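Side-chain contact in xyloglucan-specific endo-beta-1,4-glucanase GH12 (Aspergillus niveus, PDB 4NPR), which probably hydrolyses internal beta-1,4-glucosidic linkages of xyloglucan, with retention of the anomeric configuration: residues T94-L98 against S99-S103. Numbering follows the deposited sequence.
Sequences TPKKL and SSVKS
S100 grips the backbone carbonyl of K97 twice, through its amide and through its hydroxyl. S100 N lies 3.0 Å from K97 O, yet it sits above the carbonyl plane, 52° out of it. The hydroxyl bond is of similar length, 2.9 Å from S100 OG to K97 O, but its donor is tilted only 15° from that plane. A chi1 of 69° places OG between its own backbone N and carbonyl carbon, which brings the hydroxyl to K97 O. The aliphatic part of K96 then lies alongside the same hydroxyl, K96 CD standing 3.6 Å from S100 OG. V101 packs by one branch: its CG2, beside the backbone N of V101 and anti to its carbonyl carbon, is thereby brought to 3.4 Å from K97 O and 3.8 Å from K96 CB. The backbone bond from V101 N to L98 O, at 3.3 Å, is weak. The amide bonds of S100 and V101, each reaching back three residues, and the helical backbone angles of L98 and S99 identify a short 3-10 turn. It follows directly on strand 87-97 of the beta-jelly roll and opens the connection to strand 105-113, which belongs to the other sheet. L98 directs its side chain from this turn onto L216 of strand 215-226 and onto F201 and E205 of helix 198-207. Further out, backbone hydrogen bonds join K96 to L216 and L98 to L214, so the pairing with this neighbouring chain segment continues into the first residue of the turn, while R198 donates to the carbonyl oxygen of V101. Past the turn the chain forms a classic beta bulge, K102 and S103 together lying opposite the C-terminal A243, with S103 and A243 joined by backbone hydrogen bonding.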
loop_
_atom_site.group_PDB
_atom_site.type_symbol
_atom_site.label_atom_id
_atom_site.label_comp_id
_atom_site.label_asym_id
_atom_site.label_seq_id
_atom_site.Cartn_x
_atom_site.Cartn_y
_atom_site.Cartn_z
ATOM N N THR A 94 -5.923 -17.279 0.865
ATOM C CA THR A 94 -5.288 -18.213 1.746
ATOM C C THR A 94 -3.790 -17.987 1.635
ATOM O O THR A 94 -3.269 -17.952 0.532
ATOM C CB THR A 94 -5.636 -19.642 1.336
ATOM O OG1 THR A 94 -7.065 -19.796 1.378
ATOM C CG2 THR A 94 -4.979 -20.624 2.279
ATOM N N PRO A 95 -3.105 -17.856 2.779
ATOM C CA PRO A 95 -1.662 -17.608 2.795
ATOM C C PRO A 95 -0.840 -18.673 2.074
ATOM O O PRO A 95 -1.250 -19.812 2.009
ATOM C CB PRO A 95 -1.348 -17.552 4.286
ATOM C CG PRO A 95 -2.621 -16.997 4.885
ATOM C CD PRO A 95 -3.696 -17.710 4.130
ATOM N N LYS A 96 0.299 -18.276 1.521
ATOM C CA LYS A 96 1.160 -19.156 0.740
ATOM C C LYS A 96 2.607 -18.828 0.993
ATOM O O LYS A 96 2.982 -17.664 1.042
ATOM C CB LYS A 96 0.935 -18.940 -0.754
ATOM C CG LYS A 96 -0.082 -19.845 -1.423
ATOM C CD LYS A 96 0.366 -20.198 -2.834
ATOM C CE LYS A 96 -0.671 -21.059 -3.529
ATOM N NZ LYS A 96 -1.764 -20.190 -4.011
ATOM N N LYS A 97 3.434 -19.854 1.102
ATOM C CA LYS A 97 4.859 -19.648 1.136
ATOM C C LYS A 97 5.314 -19.036 -0.158
ATOM O O LYS A 97 4.844 -19.420 -1.220
ATOM C CB LYS A 97 5.600 -20.976 1.319
ATOM C CG LYS A 97 5.476 -21.555 2.708
ATOM C CD LYS A 97 6.055 -22.948 2.772
ATOM C CE LYS A 97 5.821 -23.498 4.168
ATOM N NZ LYS A 97 6.349 -24.875 4.291
ATOM N N LEU A 98 6.299 -18.162 -0.082
ATOM C CA LEU A 98 6.825 -17.526 -1.273
ATOM C C LEU A 98 7.365 -18.480 -2.305
ATOM O O LEU A 98 7.306 -18.191 -3.495
ATOM C CB LEU A 98 7.919 -16.557 -0.911
ATOM C CG LEU A 98 7.389 -15.453 -0.046
ATOM C CD1 LEU A 98 8.566 -14.604 0.413
ATOM C CD2 LEU A 98 6.342 -14.649 -0.828
ATOM N N SER A 99 7.881 -19.614 -1.868
ATOM C CA SER A 99 8.451 -20.604 -2.787
ATOM C C SER A 99 7.375 -21.335 -3.584
ATOM O O SER A 99 7.676 -21.957 -4.608
ATOM C CB SER A 99 9.334 -21.607 -2.013
ATOM O OG SER A 99 8.727 -21.974 -0.771
ATOM N N SER A 100 6.126 -21.277 -3.133
ATOM C CA SER A 100 5.062 -21.909 -3.867
ATOM C C SER A 100 4.185 -20.921 -4.638
ATOM O O SER A 100 3.148 -21.307 -5.173
ATOM C CB SER A 100 4.211 -22.722 -2.909
ATOM O OG SER A 100 3.513 -21.845 -2.070
ATOM N N VAL A 101 4.591 -19.650 -4.692
ATOM C CA VAL A 101 3.807 -18.622 -5.372
ATOM C C VAL A 101 4.225 -18.509 -6.847
ATOM O O VAL A 101 5.366 -18.133 -7.101
ATOM C CB VAL A 101 3.989 -17.283 -4.651
ATOM C CG1 VAL A 101 3.485 -16.130 -5.507
ATOM C CG2 VAL A 101 3.271 -17.316 -3.300
ATOM N N LYS A 102 3.336 -18.834 -7.800
ATOM C CA LYS A 102 3.652 -18.699 -9.248
ATOM C C LYS A 102 3.589 -17.244 -9.702
ATOM O O LYS A 102 4.429 -16.789 -10.462
ATOM C CB LYS A 102 2.691 -19.487 -10.158
ATOM C CG LYS A 102 2.905 -20.999 -10.199
ATOM C CD LYS A 102 1.981 -21.716 -9.200
ATOM C CE LYS A 102 2.381 -23.173 -8.929
ATOM N NZ LYS A 102 1.872 -24.091 -9.987
ATOM N N SER A 103 2.580 -16.516 -9.241
ATOM C CA SER A 103 2.449 -15.108 -9.627
ATOM C C SER A 103 1.605 -14.293 -8.670
ATOM O O SER A 103 0.718 -14.822 -7.976
ATOM C CB SER A 103 1.816 -15.015 -11.019
ATOM O OG SER A 103 0.453 -15.390 -10.904
#